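Local structure of aminopeptidase P; XAA-pro aminopeptidase (Streptococcus thermophilus, 3IL0) at residues R10-L15 / F123-L127; G19-L24 / L91-D97. The protein probably acts as a metal-dependent aminopeptidase of the M24B family, this chain being the enzyme's N-terminal creatinase/prolidase-type domain. All blocks are in the same frame, centred on the assembly; numbering follows the deposited sequence.

Interaction 1: residues R10-L15 / F123-L127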
loop_
_atom_site.group_PDB
_atom_site.type_symbol
_atom_site.label_atom_id
_atom_site.label_comp_id
_atom_site.label_asym_id
_atom_site.label_seq_id
_atom_site.Cartn_x
_atom_site.Cartn_y
_atom_site.Cartn_z
ATOM N N ARG A 10 -5.923 -0.996 13.174
ATOM C CA ARG A 10 -7.147 -1.509 12.551
ATOM C C ARG A 10 -6.781 -2.194 11.219
ATOM O O ARG A 10 -7.302 -3.262 10.885
ATOM C CB ARG A 10 -8.156 -0.407 12.272
ATOM C CG ARG A 10 -9.038 0.003 13.454
ATOM C CD ARG A 10 -9.420 1.471 13.372
ATOM N NE ARG A 10 -9.782 1.978 14.690
ATOM C CZ ARG A 10 -10.976 1.789 15.297
ATOM N NH1 ARG A 10 -11.949 1.080 14.706
ATOM N NH2 ARG A 10 -11.202 2.309 16.517
ATOM N N PHE A 11 -5.895 -1.545 10.467
ATOM C CA PHE A 11 -5.539 -1.967 9.125
ATOM C C PHE A 11 -5.050 -3.423 9.206
ATOM O O PHE A 11 -5.540 -4.315 8.516
ATOM C CB PHE A 11 -4.437 -1.039 8.574
ATOM C CG PHE A 11 -4.226 -1.146 7.061
ATOM C CD1 PHE A 11 -4.569 -0.093 6.229
ATOM C CD2 PHE A 11 -3.687 -2.304 6.488
ATOM C CE1 PHE A 11 -4.366 -0.171 4.889
ATOM C CE2 PHE A 11 -3.490 -2.407 5.120
ATOM C CZ PHE A 11 -3.808 -1.343 4.320
ATOM N N ASP A 12 -4.096 -3.637 10.102
ATOM C CA ASP A 12 -3.530 -4.950 10.372
ATOM C C ASP A 12 -4.615 -5.988 10.684
ATOM O O ASP A 12 -4.668 -7.080 10.107
ATOM C CB ASP A 12 -2.585 -4.789 11.548
ATOM C CG ASP A 12 -1.546 -5.887 11.623
ATOM O OD1 ASP A 12 -1.916 -7.043 11.942
ATOM O OD2 ASP A 12 -0.357 -5.576 11.410
ATOM N N ALA A 13 -5.512 -5.641 11.595
ATOM C CA ALA A 13 -6.585 -6.559 11.949
ATOM C C ALA A 13 -7.460 -6.909 10.710
ATOM O O ALA A 13 -7.966 -8.046 10.536
ATOM C CB ALA A 13 -7.418 -5.923 13.044
ATOM N N LYS A 14 -7.635 -5.917 9.847
ATOM C CA LYS A 14 -8.515 -6.078 8.707
ATOM C C LYS A 14 -7.823 -7.007 7.705
ATOM O O LYS A 14 -8.480 -7.826 7.068
ATOM C CB LYS A 14 -8.884 -4.711 8.130
ATOM C CG LYS A 14 -10.005 -4.716 7.082
ATOM C CD LYS A 14 -10.990 -3.488 7.293
ATOM C CE LYS A 14 -12.348 -3.840 6.757
ATOM N NZ LYS A 14 -12.243 -3.826 5.312
ATOM N N LEU A 15 -6.489 -6.944 7.659
ATOM C CA LEU A 15 -5.698 -7.827 6.786
ATOM C C LEU A 15 -5.969 -9.272 7.193
ATOM O O LEU A 15 -6.259 -10.140 6.348
ATOM C CB LEU A 15 -4.171 -7.497 6.851
ATOM C CG LEU A 15 -3.549 -6.403 5.998
ATOM C CD1 LEU A 15 -1.951 -6.297 6.068
ATOM C CD2 LEU A 15 -4.008 -6.672 4.521
ATOM N N PHE A 123 -12.300 -1.357 1.383
ATOM C CA PHE A 123 -11.478 -1.775 2.548
ATOM C C PHE A 123 -11.082 -0.550 3.378
ATOM O O PHE A 123 -11.215 -0.526 4.600
ATOM C CB PHE A 123 -10.216 -2.456 2.022
ATOM C CG PHE A 123 -9.234 -2.915 3.077
ATOM C CD1 PHE A 123 -8.385 -1.997 3.719
ATOM C CD2 PHE A 123 -9.097 -4.281 3.349
ATOM C CE1 PHE A 123 -7.422 -2.424 4.633
ATOM C CE2 PHE A 123 -8.118 -4.743 4.285
ATOM C CZ PHE A 123 -7.286 -3.809 4.930
ATOM N N MET A 124 -10.598 0.471 2.677
ATOM C CA MET A 124 -10.145 1.727 3.296
ATOM C C MET A 124 -11.247 2.561 3.898
ATOM O O MET A 124 -10.957 3.447 4.709
ATOM C CB MET A 124 -9.362 2.613 2.290
ATOM C CG MET A 124 -7.933 2.046 1.932
ATOM S SD MET A 124 -6.842 2.112 3.355
ATOM C CE MET A 124 -7.263 3.767 3.993
ATOM N N GLU A 125 -12.487 2.285 3.489
ATOM C CA GLU A 125 -13.662 3.087 3.859
ATOM C C GLU A 125 -13.943 3.087 5.359
ATOM O O GLU A 125 -14.192 4.129 5.944
ATOM C CB GLU A 125 -14.900 2.617 3.061
ATOM C CG GLU A 125 -15.798 3.737 2.563
ATOM C CD GLU A 125 -17.194 3.792 3.228
ATOM O OE1 GLU A 125 -17.997 2.827 3.049
ATOM O OE2 GLU A 125 -17.496 4.830 3.873
ATOM N N GLU A 126 -13.893 1.919 5.978
ATOM C CA GLU A 126 -14.059 1.802 7.448
ATOM C C GLU A 126 -12.916 2.461 8.148
ATOM O O GLU A 126 -13.099 3.251 9.078
ATOM C CB GLU A 126 -14.086 0.359 7.932
ATOM C CG GLU A 126 -13.506 -0.637 6.947
ATOM C CD GLU A 126 -14.459 -0.884 5.740
ATOM O OE1 GLU A 126 -14.953 -2.037 5.566
ATOM O OE2 GLU A 126 -14.725 0.089 4.982
ATOM N N LEU A 127 -11.717 2.133 7.699
ATOM C CA LEU A 127 -10.552 2.733 8.312
ATOM C C LEU A 127 -10.710 4.255 8.270
ATOM O O LEU A 127 -10.448 4.913 9.264
ATOM C CB LEU A 127 -9.265 2.291 7.608
ATOM C CG LEU A 127 -8.817 0.848 7.785
ATOM C CD1 LEU A 127 -7.524 0.722 6.986
ATOM C CD2 LEU A 127 -8.606 0.505 9.265
#
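Start at Phe123, on the last, weakly bonded helix of the chain. Its ring reaches across to helix 10-15 and is met there by Phe11, Lys14 and Leu15. Its edge points at the face of the Phe11 ring in an edge-to-face pair, with centroids 5.0 Å apart and planes at 60°. Over one face of the Phe123 ring lies the Lys14 chain: Lys14 CG sits 3.4 Å from Phe123 CE2 in a CH-pi contact, and Lys14 NZ curls back to 4.2 Å from the ring centroid, an off-centre cation-pi interaction. Leu15 CD2 adds an apolar contact, 4.4 Å from Phe123 CZ. The all-m side chain of Met124 swings round so that SD comes 3.7 Å from Phe11 CE1, an oblique Met-aromatic contact. Glu126 supplies the charge: its OE1 is 3.3 Å from Lys14 NZ, a salt bridge whose hydrogen bond is weak. Leu127 is buried beside Phe11 and touches Tyr33 of helix 28-35. The two short axes run roughly antiparallel, at 143° and 10.5 Å apart, so side chains fill the gap. Phe11 and Phe123 both touch Leu23, so these two helices of the creatinase/prolidase N-terminal domain pack on one face of its mixed sheet; Phe11 and Met124 also touch Leu34. The chemistry is graded: an aromatic and aliphatic interior, bordered by a lysine that serves a ring and a carboxylate at once.

Interaction 2: residues G19-L24 / L91-D97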
loop_
_atom_site.group_PDB
_atom_site.type_symbol
_atom_site.label_atom_id
_atom_site.label_comp_id
_atom_site.label_asym_id
_atom_site.label_seq_id
_atom_site.Cartn_x
_atom_site.Cartn_y
_atom_site.Cartn_z
ATOM N N GLY A 19 -8.035 -12.116 4.889
ATOM C CA GLY A 19 -7.226 -13.132 4.221
ATOM C C GLY A 19 -6.144 -12.618 3.274
ATOM O O GLY A 19 -5.686 -13.340 2.434
ATOM N N LEU A 20 -5.710 -11.376 3.457
ATOM C CA LEU A 20 -4.711 -10.750 2.600
ATOM C C LEU A 20 -3.342 -10.749 3.283
ATOM O O LEU A 20 -3.245 -10.456 4.464
ATOM C CB LEU A 20 -5.117 -9.295 2.353
ATOM C CG LEU A 20 -6.399 -8.985 1.531
ATOM C CD1 LEU A 20 -6.623 -7.448 1.579
ATOM C CD2 LEU A 20 -6.315 -9.506 0.102
ATOM N N ASP A 21 -2.288 -11.087 2.544
ATOM C CA ASP A 21 -0.910 -10.832 3.020
ATOM C C ASP A 21 -0.489 -9.376 2.878
ATOM O O ASP A 21 0.474 -8.912 3.546
ATOM C CB ASP A 21 0.054 -11.663 2.219
ATOM C CG ASP A 21 -0.193 -13.134 2.404
ATOM O OD1 ASP A 21 -0.501 -13.498 3.555
ATOM O OD2 ASP A 21 -0.189 -13.898 1.425
ATOM N N ALA A 22 -1.176 -8.657 1.981
ATOM C CA ALA A 22 -0.834 -7.274 1.655
ATOM C C ALA A 22 -2.009 -6.523 0.982
ATOM O O ALA A 22 -2.918 -7.123 0.445
ATOM C CB ALA A 22 0.404 -7.302 0.722
ATOM N N LEU A 23 -1.951 -5.207 1.039
ATOM C CA LEU A 23 -2.840 -4.341 0.330
ATOM C C LEU A 23 -2.036 -3.239 -0.314
ATOM O O LEU A 23 -1.221 -2.557 0.333
ATOM C CB LEU A 23 -3.899 -3.744 1.243
ATOM C CG LEU A 23 -5.061 -3.029 0.525
ATOM C CD1 LEU A 23 -5.949 -3.993 -0.323
ATOM C CD2 LEU A 23 -5.850 -2.261 1.536
ATOM N N LEU A 24 -2.237 -3.093 -1.607
ATOM C CA LEU A 24 -1.716 -1.988 -2.317
ATOM C C LEU A 24 -2.757 -0.849 -2.137
ATOM O O LEU A 24 -3.932 -1.036 -2.418
ATOM C CB LEU A 24 -1.595 -2.413 -3.768
ATOM C CG LEU A 24 -1.194 -1.341 -4.765
ATOM C CD1 LEU A 24 0.299 -1.154 -4.596
ATOM C CD2 LEU A 24 -1.557 -1.693 -6.234
ATOM N N LEU A 91 5.006 -13.664 -0.030
ATOM C CA LEU A 91 3.590 -13.371 0.237
ATOM C C LEU A 91 2.789 -13.996 -0.904
ATOM O O LEU A 91 3.317 -14.196 -1.963
ATOM C CB LEU A 91 3.361 -11.867 0.367
ATOM C CG LEU A 91 4.182 -11.165 1.454
ATOM C CD1 LEU A 91 3.783 -9.705 1.603
ATOM C CD2 LEU A 91 4.021 -11.858 2.801
ATOM N N GLU A 92 1.521 -14.326 -0.694
ATOM C CA GLU A 92 0.742 -14.920 -1.760
ATOM C C GLU A 92 -0.432 -14.078 -2.318
ATOM O O GLU A 92 -0.653 -14.023 -3.518
ATOM C CB GLU A 92 0.208 -16.242 -1.257
ATOM C CG GLU A 92 -0.749 -16.898 -2.212
ATOM C CD GLU A 92 -0.189 -16.992 -3.626
ATOM O OE1 GLU A 92 1.059 -17.118 -3.756
ATOM O OE2 GLU A 92 -0.986 -16.952 -4.603
ATOM N N THR A 93 -1.207 -13.476 -1.433
ATOM C CA THR A 93 -2.396 -12.800 -1.794
ATOM C C THR A 93 -2.242 -11.299 -1.514
ATOM O O THR A 93 -2.140 -10.815 -0.353
ATOM C CB THR A 93 -3.596 -13.450 -1.077
ATOM O OG1 THR A 93 -3.568 -13.099 0.297
ATOM C CG2 THR A 93 -3.519 -14.958 -1.156
ATOM N N ILE A 94 -2.259 -10.563 -2.623
ATOM C CA ILE A 94 -2.121 -9.110 -2.653
ATOM C C ILE A 94 -3.530 -8.526 -2.930
ATOM O O ILE A 94 -4.180 -8.828 -3.932
ATOM C CB ILE A 94 -1.052 -8.720 -3.703
ATOM C CG1 ILE A 94 0.241 -9.505 -3.432
ATOM C CG2 ILE A 94 -0.734 -7.244 -3.678
ATOM C CD1 ILE A 94 1.326 -9.290 -4.527
ATOM N N GLY A 95 -4.045 -7.781 -1.972
ATOM C CA GLY A 95 -5.282 -7.085 -2.164
ATOM C C GLY A 95 -5.075 -5.818 -2.956
ATOM O O GLY A 95 -4.027 -5.190 -2.888
ATOM N N PHE A 96 -6.074 -5.420 -3.720
ATOM C CA PHE A 96 -6.038 -4.069 -4.374
ATOM C C PHE A 96 -7.455 -3.516 -4.388
ATOM O O PHE A 96 -8.388 -4.260 -4.274
ATOM C CB PHE A 96 -5.486 -4.142 -5.790
ATOM C CG PHE A 96 -6.376 -4.954 -6.742
ATOM C CD1 PHE A 96 -7.277 -4.316 -7.528
ATOM C CD2 PHE A 96 -6.274 -6.363 -6.809
ATOM C CE1 PHE A 96 -8.148 -5.040 -8.371
ATOM C CE2 PHE A 96 -7.093 -7.087 -7.598
ATOM C CZ PHE A 96 -8.046 -6.423 -8.425
ATOM N N ASP A 97 -7.586 -2.212 -4.523
ATOM C CA ASP A 97 -8.874 -1.559 -4.551
ATOM C C ASP A 97 -9.594 -1.703 -5.907
ATOM O O ASP A 97 -9.031 -1.489 -6.978
ATOM C CB ASP A 97 -8.630 -0.116 -4.163
ATOM C CG ASP A 97 -9.843 0.742 -4.231
ATOM O OD1 ASP A 97 -11.027 0.298 -4.300
ATOM O OD2 ASP A 97 -9.551 1.933 -4.323
HETATM O O HOH W 1 -5.318 -0.750 -4.846
#
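Two neighbouring parallel strands of the domain's mixed sheet meet here, strand 22-25 lying between 42-47 and 93-97, and Asp21 and Thr93 make side-chain hydrogen bonds where the pairing begins. Gly19, at positive phi, ends helix 7-18 in a Schellman motif; its O accepts a hydrogen bond from Thr93 OG1 at 3.0 Å, which the p rotamer of Thr93 makes possible. Asp21, in the m rotamer, points at the other segment, and its OD2 takes both Glu92 N at 2.8 Å and Thr93 N at 3.1 Å. Asp21 N reaches Thr93 O at 2.9 Å and Thr93 OG1 at 3.3 Å. Regular parallel pairing follows, Gly95 N to Ala22 O at 2.7 Å and Leu24 N to Gly95 O at 3.0 Å. Leu20 (m, t) and Leu23 (t, p) fold their ends over Gly95: Leu20 CD2 lies 3.5 Å from Gly95 CA and Leu23 CD1 3.3 Å from Gly95 C. A CB on Gly95 would collide with both leucines. Ala22 and Ile94 face the other side of the sheet, where both touch Phe45 of strand 42-47. Past the last direct bond, one water accepts from Asp97 N at 2.7 Å and donates to Leu24 O at 2.8 Å. Glu92 turns its carboxylate elsewhere, to Thr116. Hydrogen bonds thus join the backbones, leucines close over Gly95, and Asp21 and Thr93 add side-chain bonds to backbone groups.

Helix 7-18 runs through Gly19 straight into strand 22-25, so the two interactions share one continuous piece of chain, and a probable hydrogen bond from Leu20 N to Leu15 O (3.2 Å) ties them at the turn. Interaction 2 belongs to the middle of the sheet and rests on backbone hydrogen bonds, supplemented about equally by those of the Asp21 and Thr93 side chains, becoming more exposed at the Gly19 and Glu92 end. Interaction 1 joins two helices covering that sheet and, though mostly buried, depends on side chains, with its charged pair at the margin. Leu23 bridges them: its CD1 folds over Gly95, while its CD2 packs 3.4 Å from Phe123 CD1 and 3.6 Å from Phe11 CZ.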